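Putative tryptophan halogenase (Xanthomonas campestris pv. campestris, PDB 6Y1W) is probably a flavin-dependent halogenase of the tryptophan halogenase family, expected to use FAD to halogenate an aromatic substrate. Local coordinates at residues A[89-94]-A[104-108]. Numbering follows the deposited sequence.
With BUD ((2S,3S)-butane-2,3-diol), chain H.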
loop_
_atom_site.group_PDB
_atom_site.type_symbol
_atom_site.label_atom_id
_atom_site.label_comp_id
_atom_site.label_asym_id
_atom_site.label_seq_id
_atom_site.Cartn_x
_atom_site.Cartn_y
_atom_site.Cartn_z
ATOM N N LYS A 89 2.984 14.251 21.627
ATOM C CA LYS A 89 2.314 12.990 21.914
ATOM C C LYS A 89 3.096 11.868 21.272
ATOM O O LYS A 89 3.392 11.949 20.080
ATOM C CB LYS A 89 0.884 13.008 21.329
ATOM C CG LYS A 89 0.162 11.663 21.474
ATOM C CD LYS A 89 -1.168 11.706 20.742
ATOM C CE LYS A 89 -1.792 10.281 20.713
ATOM N NZ LYS A 89 -2.875 10.218 19.628
ATOM N N VAL A 90 3.416 10.819 22.048
ATOM C CA VAL A 90 4.080 9.639 21.489
ATOM C C VAL A 90 3.232 8.380 21.587
ATOM O O VAL A 90 3.679 7.317 21.136
ATOM C CB VAL A 90 5.461 9.398 22.126
ATOM C CG1 VAL A 90 6.394 10.564 21.829
ATOM C CG2 VAL A 90 5.318 9.192 23.650
ATOM N N GLY A 91 2.027 8.452 22.156
ATOM C CA GLY A 91 1.226 7.243 22.270
ATOM C C GLY A 91 -0.016 7.496 23.106
ATOM O O GLY A 91 -0.283 8.623 23.544
ATOM N N ILE A 92 -0.766 6.405 23.333
ATOM C CA ILE A 92 -2.001 6.402 24.122
ATOM C C ILE A 92 -1.851 5.330 25.197
ATOM O O ILE A 92 -1.532 4.169 24.880
ATOM C CB ILE A 92 -3.240 6.071 23.269
ATOM C CG1 ILE A 92 -3.386 7.113 22.138
ATOM C CG2 ILE A 92 -4.513 6.076 24.100
ATOM C CD1 ILE A 92 -4.561 6.851 21.180
ATOM N N ALA A 93 -2.120 5.693 26.455
ATOM C CA ALA A 93 -2.109 4.707 27.531
ATOM C C ALA A 93 -3.515 4.154 27.692
ATOM O O ALA A 93 -4.455 4.900 28.031
ATOM C CB ALA A 93 -1.600 5.329 28.834
ATOM N N PHE A 94 -3.668 2.849 27.411
ATOM C CA PHE A 94 -4.967 2.186 27.492
ATOM C C PHE A 94 -5.075 1.495 28.836
ATOM O O PHE A 94 -4.404 0.489 29.073
ATOM C CB PHE A 94 -5.129 1.180 26.352
ATOM C CG PHE A 94 -5.502 1.841 25.051
ATOM C CD1 PHE A 94 -6.842 2.187 24.820
ATOM C CD2 PHE A 94 -4.536 2.223 24.127
ATOM C CE1 PHE A 94 -7.220 2.876 23.631
ATOM C CE2 PHE A 94 -4.912 2.884 22.922
ATOM C CZ PHE A 94 -6.249 3.227 22.697
ATOM N N TYR A 104 -1.862 -1.164 29.172
ATOM C CA TYR A 104 -0.755 -1.225 28.217
ATOM C C TYR A 104 -0.715 0.109 27.486
ATOM O O TYR A 104 -1.600 0.950 27.657
ATOM C CB TYR A 104 -0.919 -2.403 27.204
ATOM C CG TYR A 104 -2.033 -2.153 26.178
ATOM C CD1 TYR A 104 -3.386 -2.360 26.493
ATOM C CD2 TYR A 104 -1.732 -1.675 24.915
ATOM C CE1 TYR A 104 -4.387 -2.101 25.585
ATOM C CE2 TYR A 104 -2.724 -1.400 24.009
ATOM C CZ TYR A 104 -4.049 -1.615 24.332
ATOM O OH TYR A 104 -5.060 -1.335 23.416
ATOM N N ILE A 105 0.319 0.288 26.661
ATOM C CA ILE A 105 0.470 1.500 25.845
ATOM C C ILE A 105 0.476 1.118 24.370
ATOM O O ILE A 105 1.172 0.172 23.959
ATOM C CB ILE A 105 1.767 2.264 26.205
ATOM C CG1 ILE A 105 1.669 2.791 27.641
ATOM C CG2 ILE A 105 2.025 3.443 25.236
ATOM C CD1 ILE A 105 3.062 3.216 28.177
ATOM N N HIS A 106 -0.280 1.890 23.574
ATOM C CA HIS A 106 -0.242 1.832 22.121
ATOM C C HIS A 106 0.553 3.053 21.683
ATOM O O HIS A 106 0.031 4.171 21.701
ATOM C CB HIS A 106 -1.650 1.871 21.541
ATOM C CG HIS A 106 -1.682 1.915 20.047
ATOM N ND1 HIS A 106 -2.818 2.255 19.344
ATOM C CD2 HIS A 106 -0.709 1.700 19.131
ATOM C CE1 HIS A 106 -2.546 2.230 18.049
ATOM N NE2 HIS A 106 -1.274 1.913 17.892
ATOM N N SER A 107 1.790 2.832 21.254
ATOM C CA SER A 107 2.669 3.952 20.922
ATOM C C SER A 107 2.827 4.055 19.420
ATOM O O SER A 107 2.482 3.141 18.667
ATOM C CB SER A 107 4.049 3.787 21.580
ATOM O OG SER A 107 4.802 2.764 20.937
ATOM N N PHE A 108 3.386 5.183 18.986
ATOM C CA PHE A 108 3.908 5.282 17.634
ATOM C C PHE A 108 5.209 4.498 17.536
ATOM O O PHE A 108 5.650 3.845 18.490
ATOM C CB PHE A 108 4.110 6.752 17.252
ATOM C CG PHE A 108 2.871 7.595 17.427
ATOM C CD1 PHE A 108 1.634 7.136 16.978
ATOM C CD2 PHE A 108 2.949 8.839 18.050
ATOM C CE1 PHE A 108 0.485 7.922 17.144
ATOM C CE2 PHE A 108 1.805 9.615 18.235
ATOM C CZ PHE A 108 0.590 9.176 17.775
HETATM C C1 BUD H . -1.293 6.535 13.956
HETATM O O1 BUD H . -1.687 4.618 15.301
HETATM C C2 BUD H . -1.465 5.015 13.968
HETATM O O2 BUD H . -0.323 2.935 13.320
HETATM C C3 BUD H . -0.199 4.345 13.423
HETATM C C4 BUD H . 0.104 4.922 12.034
#
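Phe94 and Tyr104 make the tight end of this antiparallel hairpin. Their rings lie side by side, 14° from parallel but slid apart, so Phe94 CB rather than its ring sits over the tyrosine face, 3.5 Å from Tyr104 CE1. The slide carries Tyr104 OH over a face of the Phe94 ring; Gln452 bonds that hydroxyl. On the same face of the sheet, His106 CB meets the edge of the Phe94 ring at CE2 (3.7 Å). At chi1 176° the imidazole stands beside the bound butanediol, His106 CE1 3.7 Å from its O1 without a hydrogen bond; Ser444 bonds both the diol and NE2, and Glu347 holds ND1. The pair Ile92–His106 exchanges two backbone bonds, as does Phe94–Tyr104. Gly91 lets the strands close to 3.8 Å between its CA and Ser107 CA. Past it, Phe108 N bonds Val90 O, and the Phe108 ring turns its edge to Lys89 O, with CE2 3.4 Å away. The extended Lys89 chain crosses the Phe108 side chain at about a right angle, its CE 3.9 Å from the rim atom CZ. Lys89, the predicted catalytic lysine, hydrogen-bonds through NZ to Ser348 OG and Thr62 O. The face carrying Ala93 and Ile105 is looser, with Ala93 CB and Ile105 CG1 4.3 Å apart; Ile105 here and Tyr104 opposite are both partly exposed. Strand 263-268 continues the sheet beyond 91-99, while helix 442-451 covers Tyr104 and His106 and helix 141-148 packs on Ile105 and Ser107.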